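Local coordinates for protein alcohol dehydrogenase, zinc-containing (Streptococcus pneumoniae serotype 2, PDB 5YLN) that probably oxidises alcohols with NAD+ as the hydride acceptor and binds zinc ions, at residues A[10-16]-A[48-52]; A[90-94]-A[105-109]; A[157-162]-A[295-301]; A[175-181]-A[198-203]; A[255-260]-A[278-282]. One frame throughout, in Å; residues are numbered along the deposited sequence.

Contact 1: A[10-16]-A[48-52]; sequences YVKPGLA and IIKGD
The ring of Tyr10 lies against the last turn of helix 43-50, and this is where the contact is tight. Ile48 covers one face with its CG2 methyl, 4.0 Å from the centroid of the Tyr10 ring in a CH-pi contact that sits only 17° off the ring normal. The carbonyl oxygen of Ile48 comes within 3.1 Å of Tyr10 CE1, while Ile49 O lies near the ring plane at the edge. Tyr10 reaches this position because its CG stands opposite the backbone N (chi1 176°), which turns the ring toward the helix and carries OH to 3.8 Å from Gly51 CA. Cys56 also touches the Tyr10 side chain. Gly51, with positive phi, is the first residue to leave helical angles, in a Schellman motif, with its N bonded to Ile48 O at 3.0 Å.

Next to the ring, Gly14 N donates to Ile49 O over 2.6 Å, a nearly straight bond (164° at the hydrogen) that meets the carbonyl almost end-on. Ala16 CB packs on the outer branch of Ile49, 3.9 Å from its CD1.

Toward solvent the fit is looser. Pro13, at the exposed turn, rests its CB 4.1 Å from Gly51 CA, and the side chains of Leu15 and Lys50 set off away from the opposing segment.

The side chain of Ile48 is about 6 Å from that of His64, a zinc ligand. The arrangement is that of a beta hairpin, with a type II turn from Lys12 to Leu15 and a classic bulge at Val11 and Lys12, whose tip docks on the C-terminal end of a helix.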
# COMPACT_ATOMS: atom_id res chain seq x y z
N TYR A 10 -16.78 18.33 -25.10
CA TYR A 10 -16.84 16.95 -25.53
C TYR A 10 -18.20 16.67 -26.18
O TYR A 10 -19.24 17.08 -25.65
CB TYR A 10 -16.62 16.02 -24.33
CG TYR A 10 -16.76 14.55 -24.65
CD1 TYR A 10 -15.95 13.94 -25.61
CD2 TYR A 10 -17.67 13.75 -23.97
CE1 TYR A 10 -16.06 12.60 -25.90
CE2 TYR A 10 -17.79 12.39 -24.26
CZ TYR A 10 -16.98 11.82 -25.23
OH TYR A 10 -17.08 10.47 -25.54
N VAL A 11 -18.20 15.98 -27.32
CA VAL A 11 -19.43 15.66 -28.04
C VAL A 11 -19.74 14.16 -27.99
O VAL A 11 -20.79 13.74 -27.48
CB VAL A 11 -19.39 16.14 -29.51
CG1 VAL A 11 -20.75 15.96 -30.17
CG2 VAL A 11 -18.93 17.58 -29.58
N LYS A 12 -18.84 13.34 -28.50
CA LYS A 12 -19.01 11.90 -28.62
C LYS A 12 -17.64 11.30 -28.88
O LYS A 12 -16.68 12.03 -29.13
CB LYS A 12 -20.01 11.55 -29.75
CG LYS A 12 -19.42 11.75 -31.14
CD LYS A 12 -20.49 12.09 -32.22
CE LYS A 12 -21.34 10.91 -32.62
NZ LYS A 12 -22.11 11.15 -33.90
N PRO A 13 -17.50 9.98 -28.81
CA PRO A 13 -16.14 9.41 -28.90
C PRO A 13 -15.47 9.82 -30.20
O PRO A 13 -15.94 9.50 -31.29
CB PRO A 13 -16.39 7.90 -28.80
CG PRO A 13 -17.60 7.81 -27.92
CD PRO A 13 -18.48 8.94 -28.40
N GLY A 14 -14.39 10.58 -30.07
CA GLY A 14 -13.65 11.05 -31.22
C GLY A 14 -13.94 12.47 -31.67
O GLY A 14 -13.39 12.88 -32.70
N LEU A 15 -14.77 13.22 -30.96
CA LEU A 15 -15.19 14.55 -31.40
C LEU A 15 -15.31 15.50 -30.22
O LEU A 15 -16.11 15.28 -29.31
CB LEU A 15 -16.52 14.48 -32.14
CG LEU A 15 -17.08 15.79 -32.70
CD1 LEU A 15 -16.16 16.37 -33.76
CD2 LEU A 15 -18.48 15.55 -33.26
N ALA A 16 -14.52 16.57 -30.25
CA ALA A 16 -14.73 17.73 -29.40
C ALA A 16 -14.80 18.96 -30.29
O ALA A 16 -14.25 18.97 -31.40
CB ALA A 16 -13.63 17.87 -28.35
N ILE A 48 -10.79 11.49 -22.47
CA ILE A 48 -12.23 11.79 -22.55
C ILE A 48 -12.67 11.86 -24.01
O ILE A 48 -13.69 11.28 -24.39
CB ILE A 48 -12.56 13.09 -21.81
CG1 ILE A 48 -12.43 12.94 -20.30
CG2 ILE A 48 -13.98 13.57 -22.19
CD1 ILE A 48 -12.31 14.25 -19.59
N ILE A 49 -11.92 12.59 -24.84
CA ILE A 49 -12.30 12.78 -26.24
C ILE A 49 -12.31 11.46 -26.98
O ILE A 49 -13.16 11.22 -27.85
CB ILE A 49 -11.36 13.79 -26.91
CG1 ILE A 49 -11.59 15.19 -26.31
CG2 ILE A 49 -11.53 13.80 -28.43
CD1 ILE A 49 -10.54 16.20 -26.72
N LYS A 50 -11.36 10.57 -26.66
CA LYS A 50 -11.32 9.24 -27.26
C LYS A 50 -12.52 8.38 -26.87
O LYS A 50 -12.86 7.45 -27.60
CB LYS A 50 -10.03 8.53 -26.86
CG LYS A 50 -8.86 8.76 -27.82
CD LYS A 50 -7.56 8.17 -27.26
CE LYS A 50 -7.71 6.69 -26.96
NZ LYS A 50 -8.32 5.94 -28.11
N GLY A 51 -13.17 8.68 -25.75
CA GLY A 51 -14.26 7.87 -25.26
C GLY A 51 -13.92 6.93 -24.13
O GLY A 51 -14.73 6.05 -23.80
N ASP A 52 -12.75 7.08 -23.51
CA ASP A 52 -12.33 6.20 -22.42
C ASP A 52 -12.73 6.72 -21.04
O ASP A 52 -12.40 6.08 -20.04
CB ASP A 52 -10.81 5.98 -22.46
CG ASP A 52 -10.32 5.50 -23.82
OD1 ASP A 52 -11.06 4.76 -24.50
OD2 ASP A 52 -9.18 5.87 -24.21

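Contact 2: A[90-94]-A[105-109]; sequences CVCAC and YAHCE. With ZN (zinc ion), chain F.
Cys94 and Cys108 aim their sulfurs at one zinc ion through different first torsions: SG of Cys94 is tucked between the backbone N and the carbonyl carbon (chi1 78°), whereas SG of Cys108 extends away from its backbone N (chi1 167°). Together with Cys97 and Cys100 they form the four-cysteine site of the lobe that carries the structural zinc in many members of this family. The metal lies 2.3 Å from Cys94 SG and 2.4 Å from Cys108 SG, and these two sulfurs are 3.6 Å apart.

Cys108 SG also accepts a hydrogen bond from Cys94 N, 3.4 Å long and 159° at the hydrogen. One sulfur is thus gripped by both the metal and a backbone N-H, which would be expected to draw off part of the negative charge of a zinc-bound thiolate. The segment of Cys108 is itself held in shape by Cys108 N, which bonds to Tyr105 O at 3.2 Å.

Away from the metal the two segments meet through apolar groups. Ala93 sets its CB methyl over one face of the Tyr105 ring, 3.6 Å from Tyr105 CG. Cys92 turns its side chain the other way, onto Phe116, and its backbone pairs with Gly113. The outer side of 105-109 faces the dimer partner: Glu109 forms a salt bridge with Arg240 of the second subunit, and His107 a hydrogen bond with Asn289 of that subunit. At the far end from the zinc, Val91 CG1 lies 3.6 Å from Tyr105 CB and 3.3 Å from Tyr105 O.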
# COMPACT_ATOMS: atom_id res chain seq x y z
N CYS A 90 -8.03 21.54 -9.43
CA CYS A 90 -8.82 20.61 -10.23
C CYS A 90 -9.89 19.89 -9.40
O CYS A 90 -10.79 19.28 -9.98
CB CYS A 90 -7.91 19.58 -10.92
SG CYS A 90 -6.96 18.50 -9.80
N VAL A 91 -9.82 19.98 -8.08
CA VAL A 91 -10.70 19.26 -7.17
C VAL A 91 -11.53 20.26 -6.37
O VAL A 91 -10.98 21.21 -5.81
CB VAL A 91 -9.88 18.36 -6.22
CG1 VAL A 91 -10.72 17.96 -5.02
CG2 VAL A 91 -9.36 17.13 -6.98
N CYS A 92 -12.85 20.05 -6.32
CA CYS A 92 -13.73 20.86 -5.48
C CYS A 92 -13.91 20.21 -4.12
O CYS A 92 -14.09 18.99 -4.02
CB CYS A 92 -15.11 21.01 -6.13
SG CYS A 92 -15.07 21.61 -7.83
N ALA A 93 -13.93 21.04 -3.07
CA ALA A 93 -14.01 20.58 -1.69
C ALA A 93 -15.07 21.39 -0.95
O ALA A 93 -14.96 22.62 -0.88
CB ALA A 93 -12.65 20.70 -1.00
N CYS A 94 -16.07 20.72 -0.38
CA CYS A 94 -17.08 21.44 0.39
C CYS A 94 -16.56 21.86 1.77
O CYS A 94 -17.09 22.81 2.35
CB CYS A 94 -18.35 20.59 0.54
SG CYS A 94 -18.24 19.24 1.83
N TYR A 105 -9.92 15.63 -0.25
CA TYR A 105 -10.86 16.39 -1.07
C TYR A 105 -11.22 15.64 -2.35
O TYR A 105 -12.27 15.91 -2.93
CB TYR A 105 -10.30 17.78 -1.40
CG TYR A 105 -9.91 18.59 -0.17
CD1 TYR A 105 -10.67 18.52 1.00
CD2 TYR A 105 -8.78 19.39 -0.16
CE1 TYR A 105 -10.32 19.24 2.14
CE2 TYR A 105 -8.41 20.12 0.97
CZ TYR A 105 -9.19 20.04 2.12
OH TYR A 105 -8.84 20.76 3.26
N ALA A 106 -10.36 14.71 -2.78
CA ALA A 106 -10.64 13.84 -3.91
C ALA A 106 -11.95 13.08 -3.75
O ALA A 106 -12.52 12.63 -4.76
CB ALA A 106 -9.46 12.87 -4.09
N HIS A 107 -12.45 12.91 -2.52
CA HIS A 107 -13.66 12.13 -2.34
C HIS A 107 -14.72 12.90 -1.56
O HIS A 107 -15.55 12.30 -0.89
CB HIS A 107 -13.33 10.79 -1.69
CG HIS A 107 -12.52 9.93 -2.60
ND1 HIS A 107 -13.08 9.21 -3.63
CD2 HIS A 107 -11.18 9.75 -2.70
CE1 HIS A 107 -12.13 8.58 -4.30
NE2 HIS A 107 -10.96 8.89 -3.75
N CYS A 108 -14.73 14.23 -1.70
CA CYS A 108 -15.79 15.05 -1.12
C CYS A 108 -17.16 14.56 -1.59
O CYS A 108 -17.37 14.28 -2.78
CB CYS A 108 -15.57 16.52 -1.49
SG CYS A 108 -16.99 17.58 -1.15
N GLU A 109 -18.11 14.46 -0.66
CA GLU A 109 -19.42 13.86 -0.92
C GLU A 109 -20.51 14.87 -1.27
O GLU A 109 -21.67 14.49 -1.41
CB GLU A 109 -19.89 13.03 0.28
CG GLU A 109 -18.92 11.93 0.70
CD GLU A 109 -19.42 11.07 1.88
OE1 GLU A 109 -19.29 9.83 1.81
OE2 GLU A 109 -19.91 11.63 2.88
ZN ZN F . -16.66 17.62 1.21

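Contact 3: A[157-162]-A[295-301]; sequences PTGYEI and GLVSTNT
Glu161, on helix 157-165, pushes its carboxylate into the loop 295-301, which joins the last strand of the parallel Rossmann-type sheet to helix 302-310. Both oxygens are satisfied there, each by two donors. OE1 of Glu161 takes Ser298 N at 2.9 Å, nearly end-on to its C-O bond, and Thr299 N at 3.0 Å on the syn lone pair. OE2 of Glu161 takes the hydroxyl Thr301 OG1 at 2.6 Å on the anti lone pair; Thr301 N, 3.0 Å from the same OE2, comes in from above the carboxylate plane. Four bonds therefore fix the rotation of a buried acid, and donors just ahead of a helix would probably stabilise its negative charge.

Other polar ends look elsewhere: Ser298 OG accepts from Ala106 N, Thr299 OG1 donates to Ser298 O and bonds to Ser89 OG, Tyr160 OH pairs with Tyr194, and Thr158 OG1 bonds a Tris molecule, probably from the crystallisation liquor. The Thr158 side chain is about 6 Å from a zinc ion.

Val297 packs against the helix. Its CG2, opposite its own backbone N, reaches 3.8 Å from Pro157 CB and 3.4 Å from Glu161 OE1.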
# COMPACT_ATOMS: atom_id res chain seq x y z
N PRO A 157 0.50 18.97 -7.83
CA PRO A 157 -0.02 18.25 -6.66
C PRO A 157 -0.26 16.78 -6.94
O PRO A 157 -0.19 15.97 -6.00
CB PRO A 157 -1.32 19.00 -6.33
CG PRO A 157 -1.72 19.72 -7.57
CD PRO A 157 -0.46 19.99 -8.31
N THR A 158 -0.52 16.41 -8.20
CA THR A 158 -0.68 14.99 -8.53
C THR A 158 0.63 14.24 -8.33
O THR A 158 0.69 13.28 -7.55
CB THR A 158 -1.21 14.81 -9.97
OG1 THR A 158 -2.55 15.32 -10.06
CG2 THR A 158 -1.28 13.30 -10.34
N GLY A 159 1.69 14.70 -8.98
CA GLY A 159 3.01 14.10 -8.77
C GLY A 159 3.44 14.10 -7.30
O GLY A 159 4.04 13.13 -6.82
N TYR A 160 3.16 15.19 -6.57
CA TYR A 160 3.65 15.31 -5.19
C TYR A 160 2.86 14.41 -4.25
O TYR A 160 3.43 13.55 -3.58
CB TYR A 160 3.60 16.77 -4.73
CG TYR A 160 4.23 17.03 -3.35
CD1 TYR A 160 5.54 16.65 -3.06
CD2 TYR A 160 3.51 17.69 -2.36
CE1 TYR A 160 6.11 16.89 -1.80
CE2 TYR A 160 4.06 17.95 -1.11
CZ TYR A 160 5.36 17.55 -0.84
OH TYR A 160 5.90 17.79 0.40
N GLU A 161 1.53 14.58 -4.20
CA GLU A 161 0.71 13.82 -3.26
C GLU A 161 0.66 12.34 -3.63
O GLU A 161 0.81 11.47 -2.76
CB GLU A 161 -0.71 14.39 -3.20
CG GLU A 161 -0.77 15.81 -2.67
CD GLU A 161 -2.14 16.48 -2.83
OE1 GLU A 161 -3.14 15.78 -3.08
OE2 GLU A 161 -2.20 17.72 -2.69
N ILE A 162 0.47 12.03 -4.92
CA ILE A 162 0.21 10.66 -5.33
C ILE A 162 1.48 9.90 -5.72
O ILE A 162 1.55 8.68 -5.53
CB ILE A 162 -0.82 10.62 -6.49
CG1 ILE A 162 -2.03 11.49 -6.14
CG2 ILE A 162 -1.18 9.18 -6.84
CD1 ILE A 162 -2.67 11.19 -4.76
N GLY A 295 -4.20 6.61 -5.82
CA GLY A 295 -4.95 7.76 -5.38
C GLY A 295 -5.32 8.70 -6.51
O GLY A 295 -4.69 8.72 -7.58
N LEU A 296 -6.40 9.43 -6.28
CA LEU A 296 -6.75 10.65 -7.00
C LEU A 296 -6.23 11.83 -6.18
O LEU A 296 -6.45 11.88 -4.96
CB LEU A 296 -8.26 10.74 -7.16
CG LEU A 296 -8.89 12.04 -7.67
CD1 LEU A 296 -8.31 12.36 -9.01
CD2 LEU A 296 -10.39 11.87 -7.76
N VAL A 297 -5.57 12.78 -6.84
CA VAL A 297 -5.05 13.94 -6.14
C VAL A 297 -6.16 14.61 -5.34
O VAL A 297 -7.33 14.60 -5.74
CB VAL A 297 -4.42 14.93 -7.14
CG1 VAL A 297 -5.52 15.66 -7.96
CG2 VAL A 297 -3.55 15.95 -6.41
N SER A 298 -5.81 15.16 -4.17
CA SER A 298 -6.74 15.95 -3.39
C SER A 298 -6.50 17.45 -3.49
O SER A 298 -7.46 18.23 -3.46
CB SER A 298 -6.69 15.55 -1.91
OG SER A 298 -7.63 14.53 -1.66
N THR A 299 -5.23 17.85 -3.66
CA THR A 299 -4.71 19.22 -3.63
C THR A 299 -4.73 19.84 -2.23
O THR A 299 -4.59 21.06 -2.09
CB THR A 299 -5.41 20.16 -4.65
OG1 THR A 299 -6.73 20.50 -4.23
CG2 THR A 299 -5.49 19.51 -6.01
N ASN A 300 -4.79 19.02 -1.18
CA ASN A 300 -4.61 19.56 0.16
C ASN A 300 -3.20 20.15 0.36
O ASN A 300 -3.02 21.00 1.24
CB ASN A 300 -4.91 18.49 1.21
CG ASN A 300 -4.06 17.25 1.04
OD1 ASN A 300 -3.96 16.70 -0.05
ND2 ASN A 300 -3.43 16.82 2.11
N THR A 301 -2.21 19.74 -0.44
CA THR A 301 -0.86 20.26 -0.29
C THR A 301 -0.61 21.56 -1.05
O THR A 301 0.46 22.15 -0.87
CB THR A 301 0.20 19.23 -0.76
OG1 THR A 301 0.05 18.99 -2.16
CG2 THR A 301 0.06 17.91 0.01

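Contact 4: A[175-181]-A[198-203]; sequences VAIIGSG and KLIMVD
Val175 N bonds to Lys198 O and Val175 O accepts from Ile200 N, which begins a ladder of five backbone hydrogen bonds pairing strand 174-178 in parallel with strand 198-203. Ile177 N then bonds to Ile200 O, Ile177 O takes Val202 N, and Gly179 N, just past the strand, bonds to Val202 O at 2.9 Å. A CA-H...O contact lies alongside, with Ala176 CA 3.2 Å from Ile200 O.

Apolar contacts fall on two faces. On one, Leu199 CD2 lies 3.9 Å from Val175 CB, and Met201, folded back on itself (chi2 77°), brings CE to 3.9 Å from Ile177 CB. Leu188 of helix 182-191 covers this layer. On the other face Ile178 and Val202 lie next to each other, with Ile178 CD1 3.7 Å from Val202 CB, against Phe257 of helix 252-261.

The two strands and helix 182-191 form the first beta-alpha-beta unit of a Rossmann fold, and Gly179, Gly181 and Gly184 fit its GxGxxG pattern. Asp203, ending the second strand, stands where NAD-dependent relatives commonly carry an acid that binds the adenosine ribose.

Polar side-chain contact is concentrated at this end. Asp203 OD1 pairs with Arg208 and also accepts from Asp205 N. Asp203 OD2, on its anti lone pair, receives Ser180 N at 2.8 Å. Ser180 OG has a weak hydrogen bond to Arg208 O and packs 3.4 Å from Met201 CG.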
# COMPACT_ATOMS: atom_id res chain seq x y z
N VAL A 175 14.81 6.20 -6.02
CA VAL A 175 13.53 6.36 -6.69
C VAL A 175 13.71 6.01 -8.16
O VAL A 175 14.72 6.38 -8.77
CB VAL A 175 12.97 7.78 -6.55
CG1 VAL A 175 11.57 7.88 -7.19
CG2 VAL A 175 12.98 8.22 -5.07
N ALA A 176 12.75 5.29 -8.71
CA ALA A 176 12.60 5.17 -10.15
C ALA A 176 11.24 5.73 -10.53
O ALA A 176 10.25 5.50 -9.84
CB ALA A 176 12.72 3.71 -10.62
N ILE A 177 11.21 6.47 -11.63
CA ILE A 177 9.96 6.99 -12.18
C ILE A 177 9.74 6.33 -13.54
O ILE A 177 10.64 6.34 -14.40
CB ILE A 177 9.99 8.52 -12.27
CG1 ILE A 177 10.17 9.07 -10.85
CG2 ILE A 177 8.69 9.06 -12.85
CD1 ILE A 177 10.49 10.56 -10.80
N ILE A 178 8.59 5.68 -13.70
CA ILE A 178 8.26 4.94 -14.90
C ILE A 178 7.32 5.80 -15.72
O ILE A 178 6.13 5.92 -15.41
CB ILE A 178 7.63 3.57 -14.60
CG1 ILE A 178 8.43 2.89 -13.48
CG2 ILE A 178 7.63 2.71 -15.86
CD1 ILE A 178 9.87 2.67 -13.82
N GLY A 179 7.85 6.40 -16.77
CA GLY A 179 7.04 7.22 -17.64
C GLY A 179 7.51 8.64 -17.53
O GLY A 179 7.35 9.28 -16.48
N SER A 180 8.10 9.14 -18.60
CA SER A 180 8.73 10.45 -18.62
C SER A 180 7.87 11.49 -19.33
O SER A 180 8.40 12.50 -19.80
CB SER A 180 10.11 10.35 -19.29
OG SER A 180 10.95 11.41 -18.90
N GLY A 181 6.55 11.26 -19.43
CA GLY A 181 5.63 12.27 -19.90
C GLY A 181 5.41 13.34 -18.84
O GLY A 181 6.16 13.42 -17.87
N LYS A 198 19.09 8.63 -5.62
CA LYS A 198 18.97 8.22 -7.01
C LYS A 198 17.56 8.51 -7.50
O LYS A 198 16.57 8.14 -6.85
CB LYS A 198 19.29 6.74 -7.20
CG LYS A 198 20.76 6.42 -7.04
CD LYS A 198 21.08 5.00 -7.45
CE LYS A 198 22.59 4.81 -7.54
NZ LYS A 198 23.27 5.00 -6.23
N LEU A 199 17.49 9.19 -8.63
CA LEU A 199 16.25 9.49 -9.34
C LEU A 199 16.44 8.92 -10.74
O LEU A 199 17.06 9.57 -11.60
CB LEU A 199 15.97 10.98 -9.38
CG LEU A 199 15.15 11.56 -8.26
CD1 LEU A 199 15.21 13.08 -8.35
CD2 LEU A 199 13.75 11.08 -8.38
N ILE A 200 15.92 7.73 -10.95
CA ILE A 200 16.13 6.98 -12.17
C ILE A 200 14.89 7.15 -13.05
O ILE A 200 13.79 6.71 -12.68
CB ILE A 200 16.41 5.51 -11.86
CG1 ILE A 200 17.53 5.42 -10.81
CG2 ILE A 200 16.73 4.75 -13.14
CD1 ILE A 200 17.61 4.10 -10.06
N MET A 201 15.03 7.83 -14.18
CA MET A 201 13.91 7.94 -15.11
C MET A 201 13.96 6.77 -16.08
O MET A 201 15.01 6.48 -16.66
CB MET A 201 13.94 9.27 -15.89
CG MET A 201 12.63 9.55 -16.67
SD MET A 201 11.25 10.13 -15.64
CE MET A 201 12.18 10.95 -14.40
N VAL A 202 12.82 6.10 -16.24
CA VAL A 202 12.67 4.95 -17.13
C VAL A 202 11.61 5.30 -18.17
O VAL A 202 10.52 5.74 -17.81
CB VAL A 202 12.29 3.68 -16.36
CG1 VAL A 202 12.19 2.46 -17.30
CG2 VAL A 202 13.31 3.42 -15.27
N ASP A 203 11.96 5.12 -19.45
CA ASP A 203 11.07 5.40 -20.57
C ASP A 203 11.63 4.73 -21.82
O ASP A 203 12.77 4.25 -21.84
CB ASP A 203 10.89 6.92 -20.74
CG ASP A 203 9.66 7.29 -21.55
OD1 ASP A 203 9.58 6.89 -22.73
OD2 ASP A 203 8.77 7.98 -21.01

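Contact 5: A[255-260]-A[278-282]; sequences FDFCQK and VEFDL
Gln259 NE2 donates twice, to Glu279 O across the contact at 3.1 Å and to Asp256 OD1, one helical turn back, at 3.0 Å. The second bond lies in the plane of the amide; the first is tilted out of it. At the other end of the same amide, Gln259 OE1 accepts Asp281 N over 3.1 Å in an almost straight bond (175° at the hydrogen). Three bonds thus hold the group against rotation and read a donor and an acceptor of the 278-282 backbone. The side chain gets there with CG lodged between its backbone N and carbonyl carbon (chi1 74°) and the rest of the chain extended.

The Asp281 carboxylate stacks on this amide, the planes 15° apart, and its OD2 is 3.1 Å from Gln259 NE2 without the angle for a hydrogen bond. Lys260 NZ lies between two acids: it forms a salt bridge with Asp256 OD1 at 3.1 Å and a long one with Asp281 OD2 at 3.8 Å, which probably offsets the closeness of the two carboxylates.

Helix 252-261 belongs to the Rossmann-type coenzyme domain, and strand 278-280 lies at the dimer interface, where Val278 and Phe280 pair antiparallel with a strand of the second subunit, so that this pairing runs across the interface.

Beside the polar groups, Phe255 presents a ring face to Val278, whose CG2 sits 3.7 Å from the centroid of the Phe255 ring in a CH-pi contact. Phe280 CD1 comes to the edge of that ring, 3.9 Å from Phe255 CZ, and Leu282 of the second subunit also packs on Phe255.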
# COMPACT_ATOMS: atom_id res chain seq x y z
N PHE A 255 2.98 -1.05 -14.82
CA PHE A 255 2.75 -1.60 -13.50
C PHE A 255 3.59 -2.85 -13.29
O PHE A 255 4.16 -3.05 -12.22
CB PHE A 255 1.28 -1.93 -13.25
CG PHE A 255 1.03 -2.58 -11.90
CD1 PHE A 255 0.89 -1.80 -10.75
CD2 PHE A 255 1.00 -3.96 -11.77
CE1 PHE A 255 0.69 -2.38 -9.51
CE2 PHE A 255 0.79 -4.55 -10.53
CZ PHE A 255 0.64 -3.76 -9.40
N ASP A 256 3.70 -3.67 -14.33
CA ASP A 256 4.47 -4.90 -14.21
C ASP A 256 5.95 -4.61 -14.00
O ASP A 256 6.62 -5.26 -13.19
CB ASP A 256 4.27 -5.77 -15.44
CG ASP A 256 5.02 -7.07 -15.34
OD1 ASP A 256 4.77 -7.83 -14.37
OD2 ASP A 256 5.87 -7.33 -16.22
N PHE A 257 6.49 -3.63 -14.74
CA PHE A 257 7.88 -3.21 -14.56
C PHE A 257 8.13 -2.77 -13.12
O PHE A 257 9.11 -3.19 -12.48
CB PHE A 257 8.19 -2.08 -15.53
CG PHE A 257 9.65 -1.77 -15.67
CD1 PHE A 257 10.44 -2.44 -16.60
CD2 PHE A 257 10.24 -0.78 -14.91
CE1 PHE A 257 11.79 -2.14 -16.72
CE2 PHE A 257 11.57 -0.47 -15.03
CZ PHE A 257 12.36 -1.15 -15.93
N CYS A 258 7.25 -1.92 -12.59
CA CYS A 258 7.39 -1.42 -11.22
C CYS A 258 7.50 -2.56 -10.22
O CYS A 258 8.30 -2.49 -9.28
CB CYS A 258 6.21 -0.52 -10.87
SG CYS A 258 6.36 1.12 -11.55
N GLN A 259 6.69 -3.61 -10.39
CA GLN A 259 6.68 -4.65 -9.38
C GLN A 259 7.91 -5.55 -9.50
O GLN A 259 8.24 -6.25 -8.54
CB GLN A 259 5.37 -5.45 -9.42
CG GLN A 259 5.22 -6.40 -10.56
CD GLN A 259 3.90 -7.19 -10.48
OE1 GLN A 259 3.28 -7.28 -9.42
NE2 GLN A 259 3.48 -7.75 -11.62
N LYS A 260 8.62 -5.49 -10.62
CA LYS A 260 9.86 -6.24 -10.78
C LYS A 260 11.09 -5.53 -10.21
O LYS A 260 12.12 -6.19 -9.99
CB LYS A 260 10.07 -6.55 -12.26
CG LYS A 260 9.03 -7.55 -12.78
CD LYS A 260 9.54 -8.28 -14.01
CE LYS A 260 8.80 -9.60 -14.24
NZ LYS A 260 7.36 -9.50 -13.89
N VAL A 278 -4.76 -5.23 -13.51
CA VAL A 278 -3.40 -5.67 -13.72
C VAL A 278 -3.16 -6.96 -12.94
O VAL A 278 -3.89 -7.28 -12.00
CB VAL A 278 -2.38 -4.58 -13.33
CG1 VAL A 278 -2.54 -3.35 -14.25
CG2 VAL A 278 -2.54 -4.21 -11.85
N GLU A 279 -2.14 -7.70 -13.35
CA GLU A 279 -1.73 -8.91 -12.65
C GLU A 279 -0.71 -8.55 -11.58
O GLU A 279 0.42 -8.13 -11.87
CB GLU A 279 -1.16 -9.96 -13.62
CG GLU A 279 -0.75 -11.24 -12.89
CD GLU A 279 -0.88 -12.49 -13.74
OE1 GLU A 279 0.11 -13.25 -13.86
OE2 GLU A 279 -1.97 -12.71 -14.30
N PHE A 280 -1.11 -8.73 -10.33
CA PHE A 280 -0.28 -8.45 -9.16
C PHE A 280 0.37 -9.76 -8.71
O PHE A 280 -0.33 -10.71 -8.35
CB PHE A 280 -1.16 -7.83 -8.07
CG PHE A 280 -0.43 -7.44 -6.86
CD1 PHE A 280 0.81 -6.83 -6.95
CD2 PHE A 280 -1.00 -7.63 -5.61
CE1 PHE A 280 1.49 -6.46 -5.81
CE2 PHE A 280 -0.32 -7.25 -4.47
CZ PHE A 280 0.93 -6.66 -4.57
N ASP A 281 1.71 -9.80 -8.72
CA ASP A 281 2.47 -11.04 -8.49
C ASP A 281 2.62 -11.36 -7.00
O ASP A 281 3.72 -11.54 -6.48
CB ASP A 281 3.85 -10.94 -9.13
CG ASP A 281 3.81 -10.99 -10.63
OD1 ASP A 281 2.78 -11.43 -11.17
OD2 ASP A 281 4.81 -10.58 -11.26
N LEU A 282 1.47 -11.47 -6.32
CA LEU A 282 1.48 -11.74 -4.88
C LEU A 282 2.22 -13.03 -4.53
O LEU A 282 2.73 -13.16 -3.41
CB LEU A 282 0.04 -11.79 -4.35
CG LEU A 282 -0.43 -10.69 -3.40
CD1 LEU A 282 -1.80 -11.03 -2.88
CD2 LEU A 282 0.54 -10.45 -2.25

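Overall arrangement
From the N terminus, contact 1 first closes a loop that returns helix 43-50 to the opening hairpin. Contact 2 follows in series, closing the short zinc lobe between residues 94 and 105. Contact 3 spans much more of the chain, from helix 157-165 to the loop after strand 291-293, and encloses contacts 4 and 5, which succeed one another within the coenzyme domain; none cross. Contact 3 touches contact 2, which ties the zinc lobe to the loop after strand 291-293. Contacts 4 and 5 touch where helix 252-261 packs on strands 174-178 and 198-203. Contacts 2, 3 and 5 all reach the second subunit.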